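Local coordinates for uncharacterised protein (Vibrio cholerae, PDB 5KKO) that is of unknown function, a small alpha-helical protein whose copies assemble through strand pairing and helix packing between subunits, at residues 5-10 / 40-45; 15-20 / 36-41. One frame throughout, in Å; residues are numbered along the deposited sequence.

Interactions 1 and 2 share helix 28-43, each packing a different preceding element onto it: strand 2-10 at its C-terminal end in interaction 1, and helix 11-20 on residues 36-41 in interaction 2. Both are mainly apolar, and neither has a hydrogen bond between its segments. Interaction 2 is buried and joins selenomethionine, isoleucine and leucine to a histidine ring. Interaction 1 is only partly buried: isoleucine and phenylalanine meet close to the polar end of the helix. The two adjoin where I9 CD1 lies 4.0 Å from the selenium (SE) of M17. A second subunit touches both contacts.

Interaction 1. Residues 5-10 / 40-45; sequences KYFQID and LNIKTP
F7 and I9 of strand 2-10 rest on I42, near the end of helix 28-43, in a subunit of strand-helix-helix order. The strand pairs antiparallel with its counterpart in a second subunit, an arrangement consistent with, though not proof of, a ribbon-helix-helix-like dimer. Along residues 40-45, L40 comes first; it packs outside this contact, on F55 of a fourth subunit and L18 of the second. I42 then carries the contact with two diverging branches. CG2 stands anti to the backbone N and meets F7, 3.8 Å from its CB, while CG1, beside that N, carries CD1 to I9, the next residue but one on the strand, where I42 CD1 and I9 CD1 lie 4.1 Å apart. The phenyl ring of F7 also passes obliquely by the carbonyl of I42, with F7 CD2 3.5 Å from I42 O. That places a backbone oxygen next to the ring, close to where the helix ends. K43 contributes its carbonyl: K43 O is 4.2 Å from F7 CE2 and accepts a hydrogen bond from N2 ND2 of a third subunit. Its CB points away from the strand, and the amino group NZ is hydrogen-bonded to N15 OD1 of the second subunit. T44 is the first residue to leave helical geometry, and it closes the helix by gripping L40 O twice, once through T44 N and once through T44 OG1, each 2.8 Å away and approaching the carbonyl plane from opposite faces.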
loop_
_atom_site.group_PDB
_atom_site.type_symbol
_atom_site.label_atom_id
_atom_site.label_comp_id
_atom_site.label_asym_id
_atom_site.label_seq_id
_atom_site.Cartn_x
_atom_site.Cartn_y
_atom_site.Cartn_z
ATOM N N LYS C 5 -5.443 -0.067 -3.183
ATOM C CA LYS C 5 -6.522 -1.041 -3.060
ATOM C C LYS C 5 -6.544 -1.638 -1.668
ATOM O O LYS C 5 -5.497 -1.967 -1.098
ATOM C CB LYS C 5 -6.343 -2.184 -4.068
ATOM C CG LYS C 5 -6.996 -1.899 -5.435
ATOM N N TYR C 6 -7.735 -1.785 -1.119
ATOM C CA TYR C 6 -7.894 -2.530 0.107
ATOM C C TYR C 6 -9.084 -3.468 -0.020
ATOM O O TYR C 6 -9.955 -3.306 -0.892
ATOM C CB TYR C 6 -8.081 -1.660 1.321
ATOM C CG TYR C 6 -9.357 -0.871 1.330
ATOM C CD1 TYR C 6 -10.425 -1.238 2.134
ATOM C CD2 TYR C 6 -9.473 0.277 0.552
ATOM C CE1 TYR C 6 -11.600 -0.470 2.152
ATOM C CE2 TYR C 6 -10.618 1.020 0.548
ATOM C CZ TYR C 6 -11.674 0.665 1.362
ATOM O OH TYR C 6 -12.803 1.460 1.346
ATOM N N PHE C 7 -9.097 -4.436 0.880
ATOM C CA PHE C 7 -10.114 -5.464 0.931
ATOM C C PHE C 7 -10.791 -5.347 2.285
ATOM O O PHE C 7 -10.143 -4.933 3.263
ATOM C CB PHE C 7 -9.461 -6.834 0.750
ATOM C CG PHE C 7 -8.951 -7.047 -0.622
ATOM C CD1 PHE C 7 -7.711 -6.641 -0.953
ATOM C CD2 PHE C 7 -9.730 -7.636 -1.582
ATOM C CE1 PHE C 7 -7.208 -6.770 -2.222
ATOM C CE2 PHE C 7 -9.220 -7.798 -2.869
ATOM C CZ PHE C 7 -7.943 -7.354 -3.179
ATOM N N GLN C 8 -12.053 -5.658 2.349
ATOM C CA GLN C 8 -12.755 -5.629 3.610
ATOM C C GLN C 8 -12.995 -7.066 4.073
ATOM O O GLN C 8 -13.308 -7.879 3.312
ATOM C CB GLN C 8 -14.077 -4.882 3.526
ATOM C CG GLN C 8 -13.925 -3.395 3.244
ATOM C CD GLN C 8 -14.739 -2.472 4.147
ATOM O OE1 GLN C 8 -14.203 -1.520 4.709
ATOM N NE2 GLN C 8 -16.046 -2.734 4.270
ATOM N N ILE C 9 -12.800 -7.340 5.346
ATOM C CA ILE C 9 -13.076 -8.671 5.903
ATOM C C ILE C 9 -14.041 -8.535 7.080
ATOM O O ILE C 9 -13.812 -7.726 7.988
ATOM C CB ILE C 9 -11.780 -9.393 6.310
ATOM C CG1 ILE C 9 -12.117 -10.743 6.932
ATOM C CG2 ILE C 9 -10.970 -8.608 7.251
ATOM C CD1 ILE C 9 -10.942 -11.387 7.444
ATOM N N ASP C 10 -15.126 -9.306 7.049
ATOM C CA ASP C 10 -16.060 -9.249 8.158
ATOM C C ASP C 10 -15.428 -9.840 9.413
ATOM O O ASP C 10 -14.528 -10.686 9.367
ATOM C CB ASP C 10 -17.345 -10.013 7.829
ATOM C CG ASP C 10 -17.041 -11.455 7.492
ATOM O OD1 ASP C 10 -16.481 -11.709 6.394
ATOM O OD2 ASP C 10 -17.291 -12.296 8.346
ATOM N N LEU C 40 -7.662 -16.668 -0.349
ATOM C CA LEU C 40 -7.988 -16.629 -1.767
ATOM C C LEU C 40 -9.437 -16.188 -2.002
ATOM O O LEU C 40 -9.744 -15.495 -2.979
ATOM C CB LEU C 40 -7.789 -18.031 -2.382
ATOM C CG LEU C 40 -6.329 -18.461 -2.468
ATOM C CD1 LEU C 40 -6.343 -19.892 -3.030
ATOM C CD2 LEU C 40 -5.583 -17.601 -3.491
ATOM N N ASN C 41 -10.345 -16.589 -1.111
ATOM C CA ASN C 41 -11.741 -16.150 -1.219
ATOM C C ASN C 41 -11.875 -14.629 -1.157
ATOM O O ASN C 41 -12.666 -14.030 -1.916
ATOM C CB ASN C 41 -12.519 -16.807 -0.078
ATOM C CG ASN C 41 -13.997 -16.864 -0.355
ATOM O OD1 ASN C 41 -14.419 -17.131 -1.501
ATOM N ND2 ASN C 41 -14.789 -16.523 0.650
ATOM N N ILE C 42 -11.103 -14.012 -0.270
ATOM C CA ILE C 42 -11.103 -12.548 -0.188
ATOM C C ILE C 42 -10.498 -11.912 -1.445
ATOM O O ILE C 42 -11.015 -10.896 -1.956
ATOM C CB ILE C 42 -10.352 -12.108 1.069
ATOM C CG1 ILE C 42 -11.072 -12.609 2.362
ATOM C CG2 ILE C 42 -10.136 -10.567 1.092
ATOM C CD1 ILE C 42 -10.142 -12.624 3.627
ATOM N N LYS C 43 -9.405 -12.492 -1.951
ATOM C CA LYS C 43 -8.643 -11.935 -3.088
ATOM C C LYS C 43 -9.404 -12.064 -4.404
ATOM O O LYS C 43 -9.298 -11.180 -5.289
ATOM C CB LYS C 43 -7.290 -12.677 -3.148
ATOM C CG LYS C 43 -6.416 -12.421 -4.365
ATOM C CD LYS C 43 -5.478 -11.326 -4.112
ATOM C CE LYS C 43 -4.588 -11.067 -5.355
ATOM N NZ LYS C 43 -3.818 -9.839 -5.143
ATOM N N THR C 44 -10.167 -13.174 -4.570
ATOM C CA THR C 44 -10.661 -13.589 -5.899
ATOM C C THR C 44 -11.956 -12.878 -6.190
ATOM O O THR C 44 -12.845 -12.860 -5.332
ATOM C CB THR C 44 -10.907 -15.081 -5.950
ATOM O OG1 THR C 44 -9.652 -15.753 -5.766
ATOM C CG2 THR C 44 -11.398 -15.466 -7.358
ATOM N N PRO C 45 -12.104 -12.300 -7.363
ATOM C CA PRO C 45 -13.330 -11.565 -7.609
ATOM C C PRO C 45 -14.520 -12.472 -7.345
ATOM O O PRO C 45 -14.550 -13.554 -7.804
ATOM C CB PRO C 45 -13.202 -11.156 -9.043
ATOM C CG PRO C 45 -11.767 -11.115 -9.330
ATOM C CD PRO C 45 -11.081 -12.013 -8.356
#

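Interaction 2. Residues 15-20 / 36-41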
loop_
_atom_site.group_PDB
_atom_site.type_symbol
_atom_site.label_atom_id
_atom_site.label_comp_id
_atom_site.label_asym_id
_atom_site.label_seq_id
_atom_site.Cartn_x
_atom_site.Cartn_y
_atom_site.Cartn_z
ATOM N N ASN C 15 -12.261 -13.568 12.807
ATOM C CA ASN C 15 -12.166 -14.374 14.024
ATOM C C ASN C 15 -12.063 -15.847 13.695
ATOM O O ASN C 15 -11.354 -16.590 14.393
ATOM C CB ASN C 15 -13.387 -14.068 14.915
ATOM C CG ASN C 15 -13.205 -12.768 15.676
ATOM O OD1 ASN C 15 -12.062 -12.277 15.797
ATOM N ND2 ASN C 15 -14.297 -12.187 16.148
ATOM N N ALA C 16 -12.747 -16.290 12.647
ATOM C CA ALA C 16 -12.605 -17.694 12.266
ATOM C C ALA C 16 -11.170 -18.014 11.866
ATOM O O ALA C 16 -10.628 -19.077 12.223
ATOM C CB ALA C 16 -13.530 -18.044 11.098
HETATM N N MSE C 17 -10.533 -17.125 11.117
HETATM C CA MSE C 17 -9.171 -17.361 10.721
HETATM C C MSE C 17 -8.240 -17.353 11.940
HETATM O O MSE C 17 -7.332 -18.179 12.023
HETATM C CB MSE C 17 -8.782 -16.290 9.710
HETATM C CG MSE C 17 -9.692 -16.334 8.431
HETATM SE SE MSE C 17 -9.203 -14.988 7.159
HETATM C CE MSE C 17 -7.471 -15.688 6.612
ATOM N N LEU C 18 -8.471 -16.431 12.889
ATOM C CA LEU C 18 -7.693 -16.436 14.130
ATOM C C LEU C 18 -7.839 -17.761 14.858
ATOM O O LEU C 18 -6.843 -18.315 15.389
ATOM C CB LEU C 18 -8.106 -15.243 15.043
ATOM C CG LEU C 18 -7.479 -13.934 14.580
ATOM C CD1 LEU C 18 -8.284 -12.696 15.141
ATOM C CD2 LEU C 18 -6.000 -13.792 14.961
ATOM N N ARG C 19 -9.067 -18.247 14.952
ATOM C CA ARG C 19 -9.294 -19.514 15.634
ATOM C C ARG C 19 -8.609 -20.657 14.900
ATOM O O ARG C 19 -8.008 -21.565 15.529
ATOM C CB ARG C 19 -10.787 -19.752 15.725
ATOM C CG ARG C 19 -11.096 -21.058 16.422
ATOM C CD ARG C 19 -12.623 -21.229 16.423
ATOM N NE ARG C 19 -12.916 -22.641 16.657
ATOM C CZ ARG C 19 -12.779 -23.171 17.845
ATOM N NH1 ARG C 19 -12.484 -22.357 18.854
ATOM N NH2 ARG C 19 -13.031 -24.480 18.027
ATOM N N ILE C 20 -8.682 -20.650 13.570
ATOM C CA ILE C 20 -8.109 -21.733 12.774
ATOM C C ILE C 20 -6.596 -21.843 13.023
ATOM O O ILE C 20 -6.059 -22.965 13.066
ATOM C CB ILE C 20 -8.424 -21.528 11.284
ATOM C CG1 ILE C 20 -9.844 -21.853 10.975
ATOM C CG2 ILE C 20 -7.483 -22.449 10.394
ATOM C CD1 ILE C 20 -10.304 -21.185 9.659
ATOM N N LYS C 36 -5.378 -20.444 3.681
ATOM C CA LYS C 36 -5.150 -20.062 2.287
ATOM C C LYS C 36 -6.483 -19.965 1.537
ATOM O O LYS C 36 -6.700 -19.044 0.751
ATOM C CB LYS C 36 -4.166 -21.051 1.648
ATOM C CG LYS C 36 -3.759 -20.622 0.225
ATOM C CD LYS C 36 -3.186 -21.781 -0.604
ATOM C CE LYS C 36 -1.981 -22.377 0.049
ATOM N NZ LYS C 36 -1.324 -23.258 -0.982
ATOM N N ALA C 37 -7.376 -20.911 1.757
ATOM C CA ALA C 37 -8.673 -20.854 1.089
ATOM C C ALA C 37 -9.417 -19.575 1.468
ATOM O O ALA C 37 -10.003 -18.907 0.594
ATOM C CB ALA C 37 -9.480 -22.087 1.454
ATOM N N HIS C 38 -9.419 -19.211 2.757
ATOM C CA HIS C 38 -10.101 -17.981 3.132
ATOM C C HIS C 38 -9.443 -16.763 2.477
ATOM O O HIS C 38 -10.146 -15.807 2.078
ATOM C CB HIS C 38 -10.094 -17.841 4.666
ATOM C CG HIS C 38 -11.185 -18.612 5.337
ATOM N ND1 HIS C 38 -12.525 -18.256 5.243
ATOM C CD2 HIS C 38 -11.143 -19.756 6.066
ATOM C CE1 HIS C 38 -13.252 -19.107 5.948
ATOM N NE2 HIS C 38 -12.450 -20.034 6.457
ATOM N N LEU C 39 -8.116 -16.752 2.434
ATOM C CA LEU C 39 -7.414 -15.600 1.857
ATOM C C LEU C 39 -7.680 -15.536 0.357
ATOM O O LEU C 39 -7.900 -14.451 -0.177
ATOM C CB LEU C 39 -5.920 -15.728 2.186
ATOM C CG LEU C 39 -5.508 -15.525 3.636
ATOM C CD1 LEU C 39 -3.996 -15.978 3.675
ATOM C CD2 LEU C 39 -5.615 -14.104 4.108
ATOM N N LEU C 40 -7.662 -16.668 -0.349
ATOM C CA LEU C 40 -7.988 -16.629 -1.767
ATOM C C LEU C 40 -9.437 -16.188 -2.002
ATOM O O LEU C 40 -9.744 -15.495 -2.979
ATOM C CB LEU C 40 -7.789 -18.031 -2.382
ATOM C CG LEU C 40 -6.329 -18.461 -2.468
ATOM C CD1 LEU C 40 -6.343 -19.892 -3.030
ATOM C CD2 LEU C 40 -5.583 -17.601 -3.491
ATOM N N ASN C 41 -10.345 -16.589 -1.111
ATOM C CA ASN C 41 -11.741 -16.150 -1.219
ATOM C C ASN C 41 -11.875 -14.629 -1.157
ATOM O O ASN C 41 -12.666 -14.030 -1.916
ATOM C CB ASN C 41 -12.519 -16.807 -0.078
ATOM C CG ASN C 41 -13.997 -16.864 -0.355
ATOM O OD1 ASN C 41 -14.419 -17.131 -1.501
ATOM N ND2 ASN C 41 -14.789 -16.523 0.650
#
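With chi1 at -60°, M17 swings its CG to the side of the backbone N, and an anti torsion about CB-CG then carries the selenium to H38; a bend at chi3 (68°) turns the terminal CE toward L39. H38 also has its CG beside its own backbone N, which sends the imidazole out toward helix 11-20. M17, a selenomethionine, and H38 lie alongside each other, pointing opposite ways: M17 SE lies 3.9 Å from H38 CB, and M17 CG lies 4.1 Å from H38 CG. The selenium is 5.3 Å from the centroid of the H38 ring, an oblique chalcogen-aromatic contact. I20 CD1 meets the CD2-NE2 side of the ring, 4.0 Å from H38 CD2 and as near to H38 NE2, again obliquely. The imidazole is thus packed by an aliphatic methylene and a methyl group, with no hydrogen bond between the segments. M17 CE also comes 3.5 Å from L39 CD2, a spacing tighter than usual, but M17 has two conformers, so the strain is doubtful. The short segments run at 157°, with axes 11.0 Å apart, a wide spacing that the long M17 and H38 side chains bridge. Helices 11-20 and 28-43, consecutive in the chain and nearly antiparallel, form a helical hairpin. The same face of helix 11-20 continues the packing toward the start of helix 28-43: M17 on I35, and I20 on R31, L34 and I35. L39 also touches L18 of the second subunit, and strand 2-10 adjoins the helix pair through I9 packed against M17.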